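PDB 4I1A: response regulator aspartate phosphatase I from Bacillus subtilis subsp. subtilis, which dephosphorylates the sporulation phosphotransferase Spo0F and activates excision and transfer of the mobile element ICEBs1 by bringing about inactivation of its repressor ImmR. Local coordinates for residues I123-R127 against K148-Y153; D138-E144 against I172-Y176; A180-V184 against S210-S214. All blocks are in the same frame, centred on the assembly; numbering follows the deposited sequence.

The three contacts each join helices that follow each other in the chain, antiparallel in interactions 1 and 3, in the part of the all-helical, TPR-containing fold nearer the start of the modelled chain. Interactions 1 and 2 share helix 139-155: its second half meets helix 119-129, and its first turn meets the last part of helix 159-173. Their centres lie about 17 Å apart, and their segments alternate along the chain. Interaction 3 follows in series, pairing helix 180-196 with helix 200-215. Its centre is about 14 Å from that of interaction 2, which it touches where Phe173 meets Gln182 and Thr183. Interactions 1 and 3 do not touch, their centres being about 23 Å apart. Together they tie successive helices into one stack.

Interaction 1: residues I123-R127 against K148-Y153; sequences ISAYR and KVSYVY
An antiparallel helix pair, 119-129 with 139-155, probably part of the TPR domain, packs here through Tyr126 and Tyr153, each laid against the helix opposite. The Tyr126 ring carries one half of the contact. Val149 sends CG2 over one face, 4.3 Å from the ring centroid and 27° off the normal, a CH-pi contact displaced toward the CB side of the ring. Val152 comes at the edge instead, its CG1 lying 3.5 Å from CE2 of Tyr126. That branch sits between the backbone N and the carbonyl carbon (chi1 45°), a rotation that turns it to the tyrosine. Beyond the ring, the hydroxyl of Tyr126 lies against CB of Lys148, whose amine leads off elsewhere.

The short helical segments run at 151° to each other, their axes 10.7 Å apart at closest approach, a pairing consistent with the stacked helices of a TPR-like fold. Phe107 and Met111 of helix 102-115 also pack on Tyr126, so that helix borders the contact too. In the other half, Ile123 crosses Tyr153 at about a right angle. With CG1 anti to the backbone N, its CD1 reaches 3.3 Å from CZ of Tyr153. Arg127 extends past the same ring end and lays a guanidinium face over the Tyr153 hydroxyl, with NH2 3.1 Å from OH; the angle is too poor for a hydrogen bond. Phe161 meets the Tyr153 ring edge-to-face.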
loop_
_atom_site.group_PDB
_atom_site.type_symbol
_atom_site.label_atom_id
_atom_site.label_comp_id
_atom_site.label_asym_id
_atom_site.label_seq_id
_atom_site.Cartn_x
_atom_site.Cartn_y
_atom_site.Cartn_z
ATOM N N ILE A 123 -16.012 -6.153 -13.657
ATOM C CA ILE A 123 -16.123 -7.498 -13.121
ATOM C C ILE A 123 -17.231 -8.271 -13.838
ATOM O O ILE A 123 -17.115 -9.481 -14.052
ATOM C CB ILE A 123 -16.307 -7.494 -11.581
ATOM C CG1 ILE A 123 -16.247 -8.918 -11.035
ATOM C CG2 ILE A 123 -17.595 -6.815 -11.183
ATOM C CD1 ILE A 123 -15.030 -9.685 -11.530
ATOM N N SER A 124 -18.282 -7.562 -14.245
ATOM C CA SER A 124 -19.363 -8.176 -15.012
ATOM C C SER A 124 -18.840 -8.727 -16.331
ATOM O O SER A 124 -19.151 -9.851 -16.714
ATOM C CB SER A 124 -20.472 -7.161 -15.291
ATOM O OG SER A 124 -21.061 -6.698 -14.085
ATOM N N ALA A 125 -18.038 -7.923 -17.017
ATOM C CA ALA A 125 -17.478 -8.305 -18.307
ATOM C C ALA A 125 -16.468 -9.437 -18.150
ATOM O O ALA A 125 -16.438 -10.377 -18.945
ATOM C CB ALA A 125 -16.839 -7.102 -18.976
ATOM N N TYR A 126 -15.642 -9.336 -17.115
ATOM C CA TYR A 126 -14.710 -10.396 -16.763
ATOM C C TYR A 126 -15.435 -11.717 -16.486
ATOM O O TYR A 126 -14.928 -12.786 -16.827
ATOM C CB TYR A 126 -13.912 -10.000 -15.523
ATOM C CG TYR A 126 -12.825 -8.967 -15.741
ATOM C CD1 TYR A 126 -12.192 -8.828 -16.975
ATOM C CD2 TYR A 126 -12.417 -8.141 -14.697
ATOM C CE1 TYR A 126 -11.189 -7.886 -17.163
ATOM C CE2 TYR A 126 -11.424 -7.203 -14.874
ATOM C CZ TYR A 126 -10.810 -7.075 -16.105
ATOM O OH TYR A 126 -9.818 -6.134 -16.271
ATOM N N ARG A 127 -16.613 -11.644 -15.868
ATOM C CA ARG A 127 -17.342 -12.851 -15.479
ATOM C C ARG A 127 -17.743 -13.696 -16.688
ATOM O O ARG A 127 -17.808 -14.930 -16.602
ATOM C CB ARG A 127 -18.573 -12.526 -14.616
ATOM C CG ARG A 127 -18.280 -12.247 -13.133
ATOM C CD ARG A 127 -19.538 -12.443 -12.263
ATOM N NE ARG A 127 -19.466 -11.705 -10.999
ATOM C CZ ARG A 127 -18.803 -12.117 -9.922
ATOM N NH1 ARG A 127 -18.142 -13.267 -9.942
ATOM N NH2 ARG A 127 -18.792 -11.375 -8.823
ATOM N N LYS A 148 -5.550 -9.685 -13.973
ATOM C CA LYS A 148 -6.447 -8.540 -14.094
ATOM C C LYS A 148 -7.659 -8.664 -13.178
ATOM O O LYS A 148 -8.043 -7.700 -12.521
ATOM C CB LYS A 148 -6.891 -8.371 -15.544
ATOM C CG LYS A 148 -5.738 -8.070 -16.474
ATOM C CD LYS A 148 -5.039 -6.768 -16.083
ATOM C CE LYS A 148 -3.703 -6.614 -16.820
ATOM N NZ LYS A 148 -3.192 -5.208 -16.802
ATOM N N VAL A 149 -8.253 -9.854 -13.134
ATOM C CA VAL A 149 -9.412 -10.095 -12.282
ATOM C C VAL A 149 -9.069 -9.907 -10.802
ATOM O O VAL A 149 -9.834 -9.284 -10.061
ATOM C CB VAL A 149 -10.029 -11.500 -12.518
ATOM C CG1 VAL A 149 -11.135 -11.774 -11.516
ATOM C CG2 VAL A 149 -10.575 -11.611 -13.934
ATOM N N SER A 150 -7.921 -10.434 -10.375
ATOM C CA SER A 150 -7.507 -10.284 -8.980
ATOM C C SER A 150 -7.360 -8.819 -8.650
ATOM O O SER A 150 -7.678 -8.393 -7.544
ATOM C CB SER A 150 -6.195 -11.015 -8.692
ATOM O OG SER A 150 -5.091 -10.330 -9.246
ATOM N N TYR A 151 -6.898 -8.047 -9.632
ATOM C CA TYR A 151 -6.636 -6.627 -9.441
ATOM C C TYR A 151 -7.906 -5.795 -9.225
ATOM O O TYR A 151 -7.952 -4.961 -8.322
ATOM C CB TYR A 151 -5.828 -6.079 -10.614
ATOM C CG TYR A 151 -5.207 -4.734 -10.333
ATOM C CD1 TYR A 151 -4.063 -4.627 -9.552
ATOM C CD2 TYR A 151 -5.768 -3.569 -10.840
ATOM C CE1 TYR A 151 -3.491 -3.390 -9.285
ATOM C CE2 TYR A 151 -5.205 -2.332 -10.579
ATOM C CZ TYR A 151 -4.066 -2.246 -9.802
ATOM O OH TYR A 151 -3.507 -1.012 -9.548
ATOM N N VAL A 152 -8.933 -5.999 -10.045
ATOM C CA VAL A 152 -10.175 -5.262 -9.825
ATOM C C VAL A 152 -10.768 -5.653 -8.462
ATOM O O VAL A 152 -11.242 -4.799 -7.711
ATOM C CB VAL A 152 -11.199 -5.455 -10.982
ATOM C CG1 VAL A 152 -11.299 -6.895 -11.370
ATOM C CG2 VAL A 152 -12.586 -4.909 -10.585
ATOM N N TYR A 153 -10.706 -6.944 -8.143
ATOM C CA TYR A 153 -11.145 -7.444 -6.851
ATOM C C TYR A 153 -10.365 -6.817 -5.698
ATOM O O TYR A 153 -10.948 -6.467 -4.667
ATOM C CB TYR A 153 -11.056 -8.970 -6.812
ATOM C CG TYR A 153 -12.286 -9.634 -7.378
ATOM C CD1 TYR A 153 -13.556 -9.171 -7.048
ATOM C CD2 TYR A 153 -12.184 -10.712 -8.251
ATOM C CE1 TYR A 153 -14.700 -9.776 -7.559
ATOM C CE2 TYR A 153 -13.324 -11.325 -8.774
ATOM C CZ TYR A 153 -14.575 -10.850 -8.423
ATOM O OH TYR A 153 -15.705 -11.448 -8.938
#

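Interaction 2: residues D138-E144 against I172-Y176; sequences DEIEKAE and IFREY
Ile140 and Tyr176 meet most squarely: CG2 of Ile140 stands over the centre of the tyrosine ring, 3.7 Å from its centroid and only 11° off the normal, a CH-pi contact. A second contact of the same kind lies one helical turn further on, where CB of Ala143 rests on a face of Phe173, 3.8 Å from the ring centroid and somewhat offset toward the CE2 and CZ rim. Ile172 lies against the same side of helix 139-155, putting CG2 4.1 Å from CB of Ala143 and 3.7 Å from the backbone O of Glu139.

Glu139 borders this apolar patch. Its chain, extended beyond CG, runs across Ile172, with CG 3.9 Å from CG2 of that residue, and brings the carboxylate to the edge of the Tyr176 ring. There OE2 accepts a weak hydrogen bond of 3.4 Å from the Tyr176 OH, which thus reaches a carboxylate turned 72° from the plane of the ring.

What positions Glu139 and Ile140 is the start of their helix. Asp138 occupies the N-cap, and with CG anti to the backbone N (chi1 -156°) its OD1 takes a weak capping bond of 3.4 Å from Ile140 N. The same oxygen lies near the Tyr176 hydroxyl without bonding to it.

The contact therefore joins the first turn of helix 139-155 to Ile172 and Phe173 of helix 159-173 and the residues that follow, up to Tyr176, this second segment lying in the predicted TPR 2. Tyr179 from the following loop also packs on Ile140, and Thr183 and Cys186 of helix 180-196 press on Phe173.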
loop_
_atom_site.group_PDB
_atom_site.type_symbol
_atom_site.label_atom_id
_atom_site.label_comp_id
_atom_site.label_asym_id
_atom_site.label_seq_id
_atom_site.Cartn_x
_atom_site.Cartn_y
_atom_site.Cartn_z
ATOM N N ASP A 138 -2.908 -20.648 -24.637
ATOM C CA ASP A 138 -1.727 -20.571 -23.788
ATOM C C ASP A 138 -2.087 -20.462 -22.310
ATOM O O ASP A 138 -3.097 -19.862 -21.941
ATOM C CB ASP A 138 -0.851 -19.384 -24.200
ATOM C CG ASP A 138 0.603 -19.565 -23.801
ATOM O OD1 ASP A 138 0.878 -20.387 -22.901
ATOM O OD2 ASP A 138 1.473 -18.884 -24.388
ATOM N N GLU A 139 -1.239 -21.046 -21.473
ATOM C CA GLU A 139 -1.426 -21.011 -20.034
ATOM C C GLU A 139 -1.251 -19.583 -19.525
ATOM O O GLU A 139 -1.773 -19.219 -18.464
ATOM C CB GLU A 139 -0.404 -21.931 -19.363
ATOM C CG GLU A 139 -0.954 -22.775 -18.222
ATOM C CD GLU A 139 0.122 -23.608 -17.542
ATOM O OE1 GLU A 139 -0.166 -24.214 -16.487
ATOM O OE2 GLU A 139 1.258 -23.655 -18.062
ATOM N N ILE A 140 -0.521 -18.774 -20.287
ATOM C CA ILE A 140 -0.175 -17.433 -19.832
ATOM C C ILE A 140 -1.131 -16.329 -20.288
ATOM O O ILE A 140 -1.056 -15.212 -19.778
ATOM C CB ILE A 140 1.283 -17.056 -20.174
ATOM C CG1 ILE A 140 1.471 -16.942 -21.689
ATOM C CG2 ILE A 140 2.245 -18.062 -19.561
ATOM C CD1 ILE A 140 1.615 -15.511 -22.182
ATOM N N GLU A 141 -2.012 -16.622 -21.242
ATOM C CA GLU A 141 -3.086 -15.680 -21.545
ATOM C C GLU A 141 -4.184 -15.819 -20.488
ATOM O O GLU A 141 -4.876 -14.857 -20.172
ATOM C CB GLU A 141 -3.642 -15.863 -22.964
ATOM C CG GLU A 141 -3.285 -14.724 -23.937
ATOM C CD GLU A 141 -3.846 -13.355 -23.523
ATOM O OE1 GLU A 141 -3.261 -12.321 -23.924
ATOM O OE2 GLU A 141 -4.874 -13.304 -22.809
ATOM N N LYS A 142 -4.324 -17.028 -19.946
ATOM C CA LYS A 142 -5.163 -17.272 -18.778
ATOM C C LYS A 142 -4.591 -16.544 -17.571
ATOM O O LYS A 142 -5.317 -15.884 -16.817
ATOM C CB LYS A 142 -5.204 -18.763 -18.453
ATOM C CG LYS A 142 -6.270 -19.551 -19.178
ATOM C CD LYS A 142 -6.258 -21.020 -18.752
ATOM C CE LYS A 142 -5.156 -21.811 -19.454
ATOM N NZ LYS A 142 -5.228 -23.268 -19.146
ATOM N N ALA A 143 -3.282 -16.690 -17.382
ATOM C CA ALA A 143 -2.608 -16.074 -16.250
ATOM C C ALA A 143 -2.776 -14.562 -16.326
ATOM O O ALA A 143 -3.100 -13.926 -15.332
ATOM C CB ALA A 143 -1.131 -16.465 -16.212
ATOM N N GLU A 144 -2.581 -13.999 -17.516
ATOM C CA GLU A 144 -2.791 -12.574 -17.733
ATOM C C GLU A 144 -4.218 -12.182 -17.350
ATOM O O GLU A 144 -4.433 -11.146 -16.725
ATOM C CB GLU A 144 -2.473 -12.190 -19.184
ATOM C CG GLU A 144 -0.973 -12.092 -19.488
ATOM C CD GLU A 144 -0.646 -12.223 -20.979
ATOM O OE1 GLU A 144 -1.519 -12.672 -21.751
ATOM O OE2 GLU A 144 0.490 -11.881 -21.378
ATOM N N ILE A 172 1.003 -20.222 -12.003
ATOM C CA ILE A 172 1.355 -20.418 -13.401
ATOM C C ILE A 172 2.574 -19.573 -13.780
ATOM O O ILE A 172 3.520 -20.081 -14.381
ATOM C CB ILE A 172 0.163 -20.088 -14.336
ATOM C CG1 ILE A 172 -1.016 -21.027 -14.057
ATOM C CG2 ILE A 172 0.570 -20.177 -15.805
ATOM C CD1 ILE A 172 -2.278 -20.686 -14.841
ATOM N N PHE A 173 2.550 -18.289 -13.421
ATOM C CA PHE A 173 3.640 -17.364 -13.758
ATOM C C PHE A 173 5.017 -17.804 -13.238
ATOM O O PHE A 173 6.033 -17.577 -13.904
ATOM C CB PHE A 173 3.330 -15.947 -13.259
ATOM C CG PHE A 173 2.535 -15.107 -14.228
ATOM C CD1 PHE A 173 2.897 -15.029 -15.565
ATOM C CD2 PHE A 173 1.420 -14.383 -13.796
ATOM C CE1 PHE A 173 2.162 -14.249 -16.460
ATOM C CE2 PHE A 173 0.678 -13.596 -14.685
ATOM C CZ PHE A 173 1.049 -13.527 -16.014
ATOM N N ARG A 174 5.041 -18.424 -12.057
ATOM C CA ARG A 174 6.284 -18.892 -11.433
ATOM C C ARG A 174 7.152 -19.731 -12.368
ATOM O O ARG A 174 8.371 -19.554 -12.417
ATOM C CB ARG A 174 5.989 -19.712 -10.172
ATOM C CG ARG A 174 5.293 -18.954 -9.074
ATOM C CD ARG A 174 5.768 -19.391 -7.699
ATOM N NE ARG A 174 5.675 -20.835 -7.513
ATOM C CZ ARG A 174 4.675 -21.449 -6.890
ATOM N NH1 ARG A 174 3.669 -20.746 -6.383
ATOM N NH2 ARG A 174 4.681 -22.771 -6.770
ATOM N N GLU A 175 6.514 -20.645 -13.097
ATOM C CA GLU A 175 7.212 -21.563 -13.995
ATOM C C GLU A 175 7.958 -20.837 -15.110
ATOM O O GLU A 175 9.188 -20.836 -15.143
ATOM C CB GLU A 175 6.223 -22.558 -14.601
ATOM C CG GLU A 175 5.416 -23.330 -13.571
ATOM C CD GLU A 175 6.286 -24.138 -12.622
ATOM O OE1 GLU A 175 6.719 -25.249 -13.009
ATOM O OE2 GLU A 175 6.532 -23.660 -11.490
ATOM N N TYR A 176 7.198 -20.236 -16.021
ATOM C CA TYR A 176 7.749 -19.456 -17.124
ATOM C C TYR A 176 8.745 -18.403 -16.630
ATOM O O TYR A 176 8.368 -17.294 -16.264
ATOM C CB TYR A 176 6.617 -18.788 -17.908
ATOM C CG TYR A 176 5.694 -19.754 -18.630
ATOM C CD1 TYR A 176 4.652 -20.392 -17.960
ATOM C CD2 TYR A 176 5.856 -20.016 -19.988
ATOM C CE1 TYR A 176 3.803 -21.273 -18.625
ATOM C CE2 TYR A 176 5.014 -20.890 -20.659
ATOM C CZ TYR A 176 3.991 -21.517 -19.975
ATOM O OH TYR A 176 3.156 -22.386 -20.645
#

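Interaction 3: residues A180-V184 against S210-S214; sequences AVQTV and SLEIS
Ile213 holds CG2 anti to the backbone N and CG1 beside it (chi1 -69°), and this splits its two branches between different partners on helix 180-196. CG2 lies between Ala180 and Val184, 3.9 Å from CB of the alanine and 3.8 Å from CG2 of the valine. The other branch continues to CD1, which reaches CG2 of Thr183 at 3.6 Å, the two side chains crossing at about a right angle. Val184, with CG1 anti to its own backbone N (chi1 169°), spreads both methyls toward the second helix: CG2 sits 3.8 Å from OG of Ser214, and CG1 4.2 Å from CB of Ser210.

No hydrogen bond spans the two segments. The Ser214 hydroxyl instead turns back on its own helix, donating to the carbonyl O of Ser210 at 2.8 Å from above the carbonyl plane, while Ser214 N also bonds that oxygen. With an alanine in place of Ser214, the Ser210 carbonyl would probably keep just the backbone N of these two donors, and CG2 of Val184 would lose a neighbour.

The hydroxyl of Ser210 bonds OE1 of Gln187, one turn along helix 180-196 from Val184. With segment axes at 167° and 9.8 Å apart, this is consistent with the antiparallel helix pair of a TPR, the two helices spanning most of the predicted TPR 3. Phe173 and Leu170 of helix 159-173 touch Thr183, while Ile223 and Ser226 of helix 220-236 pack on Ser214.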
loop_
_atom_site.group_PDB
_atom_site.type_symbol
_atom_site.label_atom_id
_atom_site.label_comp_id
_atom_site.label_asym_id
_atom_site.label_seq_id
_atom_site.Cartn_x
_atom_site.Cartn_y
_atom_site.Cartn_z
ATOM N N ALA A 180 9.227 -13.110 -14.725
ATOM C CA ALA A 180 9.566 -12.625 -13.383
ATOM C C ALA A 180 8.710 -11.433 -12.919
ATOM O O ALA A 180 8.141 -11.461 -11.832
ATOM C CB ALA A 180 11.057 -12.279 -13.304
ATOM N N VAL A 181 8.619 -10.404 -13.759
ATOM C CA VAL A 181 7.813 -9.220 -13.478
ATOM C C VAL A 181 6.372 -9.564 -13.104
ATOM O O VAL A 181 5.844 -9.067 -12.101
ATOM C CB VAL A 181 7.810 -8.245 -14.679
ATOM C CG1 VAL A 181 6.832 -7.099 -14.445
ATOM C CG2 VAL A 181 9.213 -7.709 -14.929
ATOM N N GLN A 182 5.734 -10.412 -13.907
ATOM C CA GLN A 182 4.352 -10.805 -13.642
ATOM C C GLN A 182 4.256 -11.588 -12.337
ATOM O O GLN A 182 3.301 -11.431 -11.569
ATOM C CB GLN A 182 3.773 -11.621 -14.805
ATOM C CG GLN A 182 3.529 -10.821 -16.076
ATOM C CD GLN A 182 4.795 -10.619 -16.891
ATOM O OE1 GLN A 182 5.821 -11.257 -16.642
ATOM N NE2 GLN A 182 4.726 -9.728 -17.873
ATOM N N THR A 183 5.261 -12.423 -12.093
ATOM C CA THR A 183 5.341 -13.209 -10.866
ATOM C C THR A 183 5.412 -12.317 -9.634
ATOM O O THR A 183 4.629 -12.486 -8.693
ATOM C CB THR A 183 6.550 -14.156 -10.890
ATOM O OG1 THR A 183 6.289 -15.215 -11.814
ATOM C CG2 THR A 183 6.797 -14.749 -9.514
ATOM N N VAL A 184 6.337 -11.360 -9.654
ATOM C CA VAL A 184 6.481 -10.404 -8.559
ATOM C C VAL A 184 5.185 -9.639 -8.304
ATOM O O VAL A 184 4.751 -9.502 -7.157
ATOM C CB VAL A 184 7.609 -9.397 -8.834
ATOM C CG1 VAL A 184 7.568 -8.262 -7.813
ATOM C CG2 VAL A 184 8.956 -10.090 -8.812
ATOM N N SER A 210 9.478 -11.897 -3.215
ATOM C CA SER A 210 9.525 -10.914 -4.287
ATOM C C SER A 210 10.912 -10.297 -4.426
ATOM O O SER A 210 11.410 -10.123 -5.538
ATOM C CB SER A 210 8.469 -9.836 -4.049
ATOM O OG SER A 210 7.178 -10.424 -4.004
ATOM N N LEU A 211 11.532 -9.992 -3.289
ATOM C CA LEU A 211 12.874 -9.414 -3.250
ATOM C C LEU A 211 13.903 -10.341 -3.879
ATOM O O LEU A 211 14.786 -9.890 -4.606
ATOM C CB LEU A 211 13.284 -9.097 -1.808
ATOM C CG LEU A 211 14.672 -8.468 -1.645
ATOM C CD1 LEU A 211 14.766 -7.186 -2.461
ATOM C CD2 LEU A 211 15.001 -8.196 -0.180
ATOM N N GLU A 212 13.788 -11.634 -3.593
ATOM C CA GLU A 212 14.718 -12.608 -4.136
ATOM C C GLU A 212 14.624 -12.631 -5.660
ATOM O O GLU A 212 15.636 -12.557 -6.349
ATOM C CB GLU A 212 14.452 -13.999 -3.557
ATOM C CG GLU A 212 14.676 -14.125 -2.050
ATOM C CD GLU A 212 14.342 -15.519 -1.514
ATOM O OE1 GLU A 212 14.870 -16.520 -2.057
ATOM O OE2 GLU A 212 13.544 -15.612 -0.551
ATOM N N ILE A 213 13.401 -12.707 -6.178
ATOM C CA ILE A 213 13.174 -12.766 -7.622
ATOM C C ILE A 213 13.581 -11.460 -8.297
ATOM O O ILE A 213 14.167 -11.466 -9.378
ATOM C CB ILE A 213 11.700 -13.097 -7.949
ATOM C CG1 ILE A 213 11.379 -14.546 -7.562
ATOM C CG2 ILE A 213 11.403 -12.870 -9.430
ATOM C CD1 ILE A 213 9.895 -14.885 -7.621
ATOM N N SER A 214 13.290 -10.339 -7.647
ATOM C CA SER A 214 13.669 -9.037 -8.185
ATOM C C SER A 214 15.184 -8.901 -8.260
ATOM O O SER A 214 15.711 -8.163 -9.096
ATOM C CB SER A 214 13.086 -7.913 -7.330
ATOM O OG SER A 214 11.671 -7.985 -7.300
#